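Local coordinates for formate dehydrogenase (Pyrobaculum aerophilum, PDB 1QP8), which binds NADPH and is probably a D-isomer-specific 2-hydroxyacid dehydrogenase, perhaps reducing glyoxylate or hydroxypyruvate, at residues Ala92-Pro97 and Ala177-Leu182; Val207-Ala212 and Trp260-Tyr265; Leu282-Tyr285 and Arg290-Asn293. All coordinates share one frame; numbering follows the deposited sequence.

In the fold
Contacts 1 and 2 belong to the nucleotide-binding half of the chain, their centres about 11 Å apart, and meet directly because strands 177-180 and 205-208 are neighbours in the six-stranded parallel sheet. Contact 1 seats helix 83-98 on that sheet; contact 2 joins the loop leaving strand 205-208 to the loop after strand 255-257, with the nicotinamide end of NADPH held there. Both also touch the second subunit. Along the chain contact 1 closes before contact 2 opens, and contact 3 follows, about 32 Å from contact 1 and about 25 Å from contact 2 between centres. It turns the chain back on the end of helix 268-286, away from the cofactor.

Contact 1 of 3, residues Ala92-Pro97 and Ala177-Leu182; sequences ALLLAP and AAVCAL
Leu94, on helix 83-98, sets its two methyls on Ala177 and Val179, alternate residues of strand 177-180 in the parallel sheet of the Rossmann fold. This is where a long helix lies against one face of the nucleotide-binding sheet. With CG anti to its backbone N (chi1 167°), Leu94 reaches out from the helix and its fork ends over the strand: CD1 comes to 4.0 Å from CB of Ala177, while CD2 turns to Val179, the two side chains crossing at about a right angle. Val207 and Val205 of the next strand and Leu143 of helix 135-145 also touch Leu94, so the tight part of the contact is one leucine wedged among apolar groups of the sheet and a second helix.

The backbones themselves stand well apart, 7.6 Å between the CA atoms of Leu94 and Val179, and no hydrogen bond joins them. Beyond Val179 the segments part company, although not into solvent. Ala181 and Leu182 carry the chain off the end of the strand to touch NADPH, whereas Ala92, Leu93, Leu95 and Ala96 pack against the second subunit. The methyl of Ala178 points away from the helix and touches Phe206 and Ala128. On the strand side, the last touch comes at Val179 CG2, the branch beside the backbone N, 4.2 Å from Leu94 CD2.

Contact 2 of 3, residues Val207-Ala212 and Trp260-Tyr265; sequences VNVGRA and WVAGGY. With NDP (NADPH dihydro-nicotinamide-adenine-dinucleotide phosphate), chain C.
Arg211 and Trp260 meet beside the nicotinamide of NADPH, one from the loop that leaves strand 205-208 of the Rossmann sheet, the other from the loop after strand 255-257. Arg211 does not run out straight: bends at chi2 (32°) and chi3 (96°) fold its chain so that the guanidinium is slipped between cofactor and indole. CZ2 of Trp260 lies over one face and C2D of the nicotinamide ribose over the other, with ribose O2D also above the plane toward its rim. The guanidinium and indole planes are 53° apart, so this is no parallel stack, and the 3.5 Å between Arg211 NH1 and Trp260 NE1 separates two donors.

The indole, its CG anti to the backbone N, brings CD1 within 3.7 Å of the carboxamide O7N, which lies in the ring plane at the edge. Ala262, centre of an inverse gamma turn, closes in from the side: its CB is 3.5 Å from O7N and 4.0 Å from CG2 of Val209. Asp235 steadies that turn by accepting hydrogen bonds from the N atoms of Val261 and Ala262. On the other loop, Val209 sets its carbonyl O close to the carboxamide nitrogen N7N, and Gly210 N makes a weak bond to Asn208 OD1.

With the guanidinium gone, as in an alanine here, a gap is likely to open between ribose and indole, leaving Trp260 freer to turn. In relatives an arginine in the loop after this strand binds the substrate carboxylate, and a guanidinium lying alongside the nicotinamide is consistent with that role here, while the carbon surfaces of Ala262 and the indole border the carboxamide.

Contact 3 of 3, residues Leu282-Tyr285 and Arg290-Asn293; sequences LITY and RPRN
The carbonyl O of Arg290 opens the return of the chain onto the C-terminal part of helix 268-286, and Thr284 faces it. The threonine's CB points toward the incoming loop and its OG1 stands 3.7 Å from that oxygen, a polar neighbour at a distance rather than a bonded partner. The Arg290 side chain heads the other way, out to the surface, where it touches a crystal neighbour, so its conformation may owe something to the lattice.

Pro291 does most of the packing. Its ring leads with CG, which meets Tyr285 at the base of the side chain, 3.3 Å from CB and 3.5 Å from CA. The phenol is reached too: CG of Pro291 sits near the ring plane at the edge, 3.8 Å from CD1 of Tyr285. Tyr285 has its own CG anti to the backbone N (chi1 160°), which carries the ring away from the proline and toward Phe53, with which it stacks. Leu282 O also lies at the edge of this ring, in its plane. The backbones are close here, with 5.2 Å between the CA atoms of Tyr285 and Pro291.

The side chain of Arg292 takes no part, but its backbone N is held by Asn281 OD1, one turn before Tyr285. At Asn293 the backbone takes a left-handed conformation, and the chain moves on to pair with Gly77 and to touch Ala79.

No hydrogen bond crosses between 282-285 and 290-293. Pro291 has no N-H to give and meets the helix through its ring carbons, so the direct hold is apolar, and the polar fastening comes from bonds just outside: Asn281 to Arg292, and Gly77 to Asn293.

Contact 1 of 3, residues Ala92-Pro97 and Ala177-Leu182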
loop_
_atom_site.group_PDB
_atom_site.type_symbol
_atom_site.label_atom_id
_atom_site.label_comp_id
_atom_site.label_asym_id
_atom_site.label_seq_id
_atom_site.Cartn_x
_atom_site.Cartn_y
_atom_site.Cartn_z
ATOM N N ALA A 92 3.056 2.252 -1.738
ATOM C CA ALA A 92 2.113 3.326 -1.454
ATOM C C ALA A 92 1.826 4.037 -2.759
ATOM O O ALA A 92 0.677 4.288 -3.110
ATOM C CB ALA A 92 2.716 4.296 -0.458
ATOM N N LEU A 93 2.888 4.357 -3.481
ATOM C CA LEU A 93 2.740 5.030 -4.761
ATOM C C LEU A 93 1.862 4.239 -5.702
ATOM O O LEU A 93 1.192 4.805 -6.557
ATOM C CB LEU A 93 4.091 5.253 -5.436
ATOM C CG LEU A 93 4.659 6.666 -5.301
ATOM C CD1 LEU A 93 5.898 6.797 -6.183
ATOM C CD2 LEU A 93 3.595 7.692 -5.708
ATOM N N LEU A 94 1.863 2.927 -5.549
ATOM C CA LEU A 94 1.065 2.076 -6.404
ATOM C C LEU A 94 -0.383 1.968 -5.933
ATOM O O LEU A 94 -1.320 2.268 -6.678
ATOM C CB LEU A 94 1.696 0.690 -6.461
ATOM C CG LEU A 94 0.843 -0.428 -7.059
ATOM C CD1 LEU A 94 0.517 -0.103 -8.510
ATOM C CD2 LEU A 94 1.599 -1.754 -6.941
ATOM N N LEU A 95 -0.563 1.544 -4.692
ATOM C CA LEU A 95 -1.894 1.356 -4.150
ATOM C C LEU A 95 -2.771 2.610 -4.062
ATOM O O LEU A 95 -3.984 2.516 -4.206
ATOM C CB LEU A 95 -1.799 0.708 -2.761
ATOM C CG LEU A 95 -0.980 -0.580 -2.607
ATOM C CD1 LEU A 95 -1.133 -1.115 -1.200
ATOM C CD2 LEU A 95 -1.459 -1.599 -3.601
ATOM N N ALA A 96 -2.176 3.776 -3.817
ATOM C CA ALA A 96 -2.966 5.001 -3.693
ATOM C C ALA A 96 -3.822 5.228 -4.922
ATOM O O ALA A 96 -5.030 5.437 -4.813
ATOM C CB ALA A 96 -2.070 6.209 -3.448
ATOM N N PRO A 97 -3.204 5.217 -6.113
ATOM C CA PRO A 97 -3.963 5.418 -7.349
ATOM C C PRO A 97 -4.641 4.117 -7.788
ATOM O O PRO A 97 -5.769 4.128 -8.294
ATOM C CB PRO A 97 -2.903 5.843 -8.375
ATOM C CG PRO A 97 -1.600 5.941 -7.605
ATOM C CD PRO A 97 -1.759 5.112 -6.380
ATOM N N ALA A 177 -0.074 -2.975 -14.107
ATOM C CA ALA A 177 0.768 -2.139 -13.273
ATOM C C ALA A 177 2.230 -2.476 -13.430
ATOM O O ALA A 177 2.588 -3.570 -13.842
ATOM C CB ALA A 177 0.382 -2.316 -11.836
ATOM N N ALA A 178 3.073 -1.528 -13.060
ATOM C CA ALA A 178 4.502 -1.706 -13.139
ATOM C C ALA A 178 5.137 -0.843 -12.070
ATOM O O ALA A 178 4.709 0.287 -11.840
ATOM C CB ALA A 178 4.996 -1.283 -14.504
ATOM N N VAL A 179 6.141 -1.392 -11.402
ATOM C CA VAL A 179 6.882 -0.673 -10.381
ATOM C C VAL A 179 8.298 -0.634 -10.935
ATOM O O VAL A 179 8.992 -1.650 -10.932
ATOM C CB VAL A 179 6.890 -1.443 -9.044
ATOM C CG1 VAL A 179 7.926 -0.848 -8.097
ATOM C CG2 VAL A 179 5.506 -1.401 -8.413
ATOM N N CYS A 180 8.723 0.517 -11.443
ATOM C CA CYS A 180 10.067 0.618 -11.994
ATOM C C CYS A 180 11.067 1.095 -10.948
ATOM O O CYS A 180 10.804 2.043 -10.207
ATOM C CB CYS A 180 10.098 1.556 -13.201
ATOM S SG CYS A 180 11.794 1.793 -13.825
ATOM N N ALA A 181 12.213 0.421 -10.908
ATOM C CA ALA A 181 13.285 0.712 -9.960
ATOM C C ALA A 181 14.634 0.410 -10.585
ATOM O O ALA A 181 15.550 -0.036 -9.904
ATOM C CB ALA A 181 13.122 -0.138 -8.702
ATOM N N LEU A 182 14.757 0.642 -11.884
ATOM C CA LEU A 182 16.008 0.388 -12.575
ATOM C C LEU A 182 17.017 1.456 -12.252
ATOM O O LEU A 182 16.654 2.594 -11.969
ATOM C CB LEU A 182 15.797 0.388 -14.087
ATOM C CG LEU A 182 14.924 -0.734 -14.630
ATOM C CD1 LEU A 182 14.718 -0.562 -16.146
ATOM C CD2 LEU A 182 15.587 -2.055 -14.312
#

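Contact 2 of 3, residues Val207-Ala212 and Trp260-Tyr265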
loop_
_atom_site.group_PDB
_atom_site.type_symbol
_atom_site.label_atom_id
_atom_site.label_comp_id
_atom_site.label_asym_id
_atom_site.label_seq_id
_atom_site.Cartn_x
_atom_site.Cartn_y
_atom_site.Cartn_z
ATOM N N VAL A 207 4.339 2.882 -11.925
ATOM C CA VAL A 207 5.046 3.528 -10.827
ATOM C C VAL A 207 6.567 3.618 -11.059
ATOM O O VAL A 207 7.224 2.599 -11.260
ATOM C CB VAL A 207 4.809 2.758 -9.522
ATOM C CG1 VAL A 207 5.682 3.325 -8.414
ATOM C CG2 VAL A 207 3.333 2.814 -9.155
ATOM N N ASN A 208 7.130 4.825 -11.046
ATOM C CA ASN A 208 8.578 4.946 -11.208
ATOM C C ASN A 208 9.178 5.419 -9.906
ATOM O O ASN A 208 8.765 6.436 -9.365
ATOM C CB ASN A 208 8.967 5.928 -12.303
ATOM C CG ASN A 208 10.466 5.940 -12.541
ATOM O OD1 ASN A 208 11.151 4.948 -12.287
ATOM N ND2 ASN A 208 10.982 7.057 -13.035
ATOM N N VAL A 209 10.165 4.694 -9.402
ATOM C CA VAL A 209 10.762 5.073 -8.137
ATOM C C VAL A 209 12.289 5.174 -8.271
ATOM O O VAL A 209 12.976 5.618 -7.362
ATOM C CB VAL A 209 10.314 4.070 -7.025
ATOM C CG1 VAL A 209 11.173 2.833 -7.050
ATOM C CG2 VAL A 209 10.330 4.737 -5.681
ATOM N N GLY A 210 12.808 4.766 -9.420
ATOM C CA GLY A 210 14.226 4.886 -9.667
ATOM C C GLY A 210 14.365 6.039 -10.634
ATOM O O GLY A 210 13.377 6.658 -11.043
ATOM N N ARG A 211 15.595 6.327 -11.032
ATOM C CA ARG A 211 15.837 7.426 -11.971
ATOM C C ARG A 211 14.828 7.565 -13.144
ATOM O O ARG A 211 14.485 6.603 -13.824
ATOM C CB ARG A 211 17.296 7.370 -12.491
ATOM C CG ARG A 211 18.184 8.476 -11.930
ATOM C CD ARG A 211 17.823 8.905 -10.516
ATOM N NE ARG A 211 18.623 8.257 -9.479
ATOM C CZ ARG A 211 18.208 8.030 -8.227
ATOM N NH1 ARG A 211 16.984 8.391 -7.844
ATOM N NH2 ARG A 211 19.026 7.448 -7.345
ATOM N N ALA A 212 14.348 8.789 -13.348
ATOM C CA ALA A 212 13.368 9.111 -14.385
ATOM C C ALA A 212 13.861 8.925 -15.825
ATOM O O ALA A 212 13.117 8.464 -16.688
ATOM C CB ALA A 212 12.880 10.559 -14.198
ATOM N N TRP A 260 10.755 13.270 -4.897
ATOM C CA TRP A 260 11.946 12.477 -4.663
ATOM C C TRP A 260 12.178 12.300 -3.159
ATOM O O TRP A 260 13.240 12.618 -2.641
ATOM C CB TRP A 260 13.115 13.207 -5.306
ATOM C CG TRP A 260 14.314 12.397 -5.486
ATOM C CD1 TRP A 260 14.473 11.086 -5.164
ATOM C CD2 TRP A 260 15.545 12.827 -6.063
ATOM N NE1 TRP A 260 15.736 10.665 -5.511
ATOM C CE2 TRP A 260 16.415 11.717 -6.063
ATOM C CE3 TRP A 260 15.999 14.048 -6.583
ATOM C CZ2 TRP A 260 17.714 11.787 -6.561
ATOM C CZ3 TRP A 260 17.291 14.122 -7.081
ATOM C CH2 TRP A 260 18.136 12.995 -7.066
ATOM N N VAL A 261 11.174 11.787 -2.463
ATOM C CA VAL A 261 11.266 11.589 -1.027
ATOM C C VAL A 261 11.114 10.152 -0.558
ATOM O O VAL A 261 10.918 9.909 0.633
ATOM C CB VAL A 261 10.212 12.412 -0.305
ATOM C CG1 VAL A 261 10.614 13.877 -0.328
ATOM C CG2 VAL A 261 8.855 12.212 -0.964
ATOM N N ALA A 262 11.194 9.202 -1.479
ATOM C CA ALA A 262 11.066 7.802 -1.121
ATOM C C ALA A 262 12.281 7.395 -0.311
ATOM O O ALA A 262 13.130 6.670 -0.800
ATOM C CB ALA A 262 10.974 6.965 -2.377
ATOM N N GLY A 263 12.377 7.850 0.931
ATOM C CA GLY A 263 13.538 7.493 1.728
ATOM C C GLY A 263 14.782 8.202 1.225
ATOM O O GLY A 263 14.976 8.351 0.023
ATOM N N GLY A 264 15.634 8.629 2.149
ATOM C CA GLY A 264 16.839 9.348 1.774
ATOM C C GLY A 264 16.582 10.813 2.061
ATOM O O GLY A 264 16.741 11.264 3.186
ATOM N N TYR A 265 16.158 11.554 1.045
ATOM C CA TYR A 265 15.857 12.964 1.219
ATOM C C TYR A 265 14.486 13.131 1.887
ATOM O O TYR A 265 14.052 14.253 2.155
ATOM C CB TYR A 265 15.861 13.685 -0.128
ATOM C CG TYR A 265 17.165 13.571 -0.872
ATOM C CD1 TYR A 265 17.497 12.405 -1.557
ATOM C CD2 TYR A 265 18.077 14.623 -0.881
ATOM C CE1 TYR A 265 18.703 12.285 -2.236
ATOM C CE2 TYR A 265 19.289 14.515 -1.555
ATOM C CZ TYR A 265 19.596 13.342 -2.231
ATOM O OH TYR A 265 20.799 13.218 -2.894
HETATM P PA NDP C . 20.903 -2.204 -7.090
HETATM O O1A NDP C . 21.807 -1.282 -7.846
HETATM O O2A NDP C . 20.860 -1.183 -6.020
HETATM O O5B NDP C . 20.106 -2.378 -8.524
HETATM C C5B NDP C . 20.577 -3.584 -9.251
HETATM C C4B NDP C . 19.358 -4.330 -9.905
HETATM O O4B NDP C . 18.853 -3.708 -11.150
HETATM C C3B NDP C . 19.703 -5.792 -10.392
HETATM O O3B NDP C . 18.511 -6.543 -10.544
HETATM C C2B NDP C . 20.440 -5.421 -11.679
HETATM O O2B NDP C . 20.853 -6.345 -12.618
HETATM C C1B NDP C . 19.533 -4.401 -12.229
HETATM N N9A NDP C . 20.144 -3.605 -13.243
HETATM C C8A NDP C . 21.162 -2.690 -13.194
HETATM N N7A NDP C . 21.412 -2.147 -14.386
HETATM C C5A NDP C . 20.504 -2.757 -15.215
HETATM C C6A NDP C . 20.253 -2.628 -16.631
HETATM N N6A NDP C . 20.995 -1.780 -17.368
HETATM N N1A NDP C . 19.244 -3.413 -17.178
HETATM C C2A NDP C . 18.535 -4.271 -16.347
HETATM N N3A NDP C . 18.707 -4.451 -15.049
HETATM C C4A NDP C . 19.707 -3.639 -14.543
HETATM O O3 NDP C . 19.384 -2.101 -6.711
HETATM P PN NDP C . 18.224 -1.118 -6.092
HETATM O O1N NDP C . 16.918 -1.813 -6.025
HETATM O O2N NDP C . 18.612 -0.562 -4.755
HETATM O O5D NDP C . 18.122 0.164 -7.145
HETATM C C5D NDP C . 19.092 1.231 -7.013
HETATM C C4D NDP C . 18.680 2.315 -8.023
HETATM O O4D NDP C . 17.381 2.837 -7.652
HETATM C C3D NDP C . 19.651 3.493 -7.985
HETATM O O3D NDP C . 20.712 3.240 -8.892
HETATM C C2D NDP C . 18.722 4.683 -8.347
HETATM O O2D NDP C . 18.711 4.935 -9.761
HETATM C C1D NDP C . 17.349 4.281 -7.760
HETATM N N1N NDP C . 17.061 4.925 -6.391
HETATM C C2N NDP C . 15.908 5.781 -6.334
HETATM C C3N NDP C . 15.631 6.379 -5.079
HETATM C C7N NDP C . 14.370 7.323 -4.983
HETATM O O7N NDP C . 14.023 7.688 -3.875
HETATM N N7N NDP C . 13.752 7.667 -6.145
HETATM C C4N NDP C . 16.416 6.187 -3.878
HETATM C C5N NDP C . 17.536 5.305 -4.090
HETATM C C6N NDP C . 17.873 4.689 -5.257
HETATM P P2B NDP C . 22.471 -6.835 -12.447
HETATM O O1X NDP C . 22.476 -7.754 -13.644
HETATM O O2X NDP C . 23.224 -5.561 -12.599
HETATM O O3X NDP C . 22.548 -7.444 -11.130
#

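Contact 3 of 3, residues Leu282-Tyr285 and Arg290-Asn293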
loop_
_atom_site.group_PDB
_atom_site.type_symbol
_atom_site.label_atom_id
_atom_site.label_comp_id
_atom_site.label_asym_id
_atom_site.label_seq_id
_atom_site.Cartn_x
_atom_site.Cartn_y
_atom_site.Cartn_z
ATOM N N LEU A 282 33.239 1.466 3.571
ATOM C CA LEU A 282 34.483 2.163 3.375
ATOM C C LEU A 282 35.543 1.570 4.292
ATOM O O LEU A 282 36.704 1.409 3.908
ATOM C CB LEU A 282 34.235 3.632 3.674
ATOM C CG LEU A 282 35.292 4.695 3.480
ATOM C CD1 LEU A 282 36.106 4.364 2.280
ATOM C CD2 LEU A 282 34.597 6.061 3.341
ATOM N N ILE A 283 35.129 1.220 5.503
ATOM C CA ILE A 283 36.037 0.655 6.483
ATOM C C ILE A 283 36.520 -0.728 6.077
ATOM O O ILE A 283 37.690 -1.068 6.304
ATOM C CB ILE A 283 35.374 0.596 7.868
ATOM C CG1 ILE A 283 35.148 2.019 8.371
ATOM C CG2 ILE A 283 36.245 -0.158 8.843
ATOM C CD1 ILE A 283 34.337 2.096 9.623
ATOM N N THR A 284 35.634 -1.536 5.486
ATOM C CA THR A 284 36.067 -2.860 5.062
ATOM C C THR A 284 37.046 -2.679 3.915
ATOM O O THR A 284 37.939 -3.495 3.711
ATOM C CB THR A 284 34.913 -3.779 4.610
ATOM O OG1 THR A 284 35.193 -4.263 3.291
ATOM C CG2 THR A 284 33.577 -3.059 4.657
ATOM N N TYR A 285 36.883 -1.603 3.161
ATOM C CA TYR A 285 37.827 -1.341 2.099
ATOM C C TYR A 285 39.140 -0.995 2.795
ATOM O O TYR A 285 40.197 -1.527 2.469
ATOM C CB TYR A 285 37.401 -0.149 1.261
ATOM C CG TYR A 285 38.564 0.431 0.493
ATOM C CD1 TYR A 285 38.998 -0.153 -0.695
ATOM C CD2 TYR A 285 39.268 1.530 0.989
ATOM C CE1 TYR A 285 40.103 0.334 -1.370
ATOM C CE2 TYR A 285 40.369 2.026 0.329
ATOM C CZ TYR A 285 40.785 1.424 -0.852
ATOM O OH TYR A 285 41.881 1.912 -1.522
ATOM N N ARG A 290 36.760 -6.889 0.779
ATOM C CA ARG A 290 36.066 -6.538 -0.452
ATOM C C ARG A 290 34.844 -5.667 -0.191
ATOM O O ARG A 290 33.866 -6.121 0.387
ATOM C CB ARG A 290 35.616 -7.790 -1.189
ATOM C CG ARG A 290 34.619 -7.490 -2.295
ATOM C CD ARG A 290 34.612 -8.596 -3.316
ATOM N NE ARG A 290 35.972 -8.886 -3.746
ATOM C CZ ARG A 290 36.277 -9.557 -4.844
ATOM N NH1 ARG A 290 35.312 -10.011 -5.634
ATOM N NH2 ARG A 290 37.546 -9.773 -5.147
ATOM N N PRO A 291 34.881 -4.405 -0.621
ATOM C CA PRO A 291 33.770 -3.474 -0.432
ATOM C C PRO A 291 32.624 -3.883 -1.318
ATOM O O PRO A 291 32.854 -4.371 -2.424
ATOM C CB PRO A 291 34.353 -2.148 -0.884
ATOM C CG PRO A 291 35.834 -2.324 -0.611
ATOM C CD PRO A 291 36.073 -3.702 -1.104
ATOM N N ARG A 292 31.394 -3.682 -0.849
ATOM C CA ARG A 292 30.221 -4.022 -1.640
ATOM C C ARG A 292 29.881 -2.921 -2.646
ATOM O O ARG A 292 30.347 -1.782 -2.530
ATOM C CB ARG A 292 29.024 -4.267 -0.726
ATOM C CG ARG A 292 29.207 -5.460 0.176
ATOM C CD ARG A 292 27.917 -5.826 0.884
ATOM N NE ARG A 292 28.031 -7.117 1.562
ATOM C CZ ARG A 292 27.051 -7.700 2.252
ATOM N NH1 ARG A 292 25.865 -7.111 2.365
ATOM N NH2 ARG A 292 27.261 -8.876 2.832
ATOM N N ASN A 293 29.092 -3.273 -3.654
ATOM C CA ASN A 293 28.650 -2.310 -4.639
ATOM C C ASN A 293 29.704 -1.638 -5.482
ATOM O O ASN A 293 29.566 -0.452 -5.814
ATOM C CB ASN A 293 27.833 -1.248 -3.941
ATOM C CG ASN A 293 26.630 -1.822 -3.275
ATOM O OD1 ASN A 293 25.747 -2.349 -3.942
ATOM N ND2 ASN A 293 26.583 -1.748 -1.958
#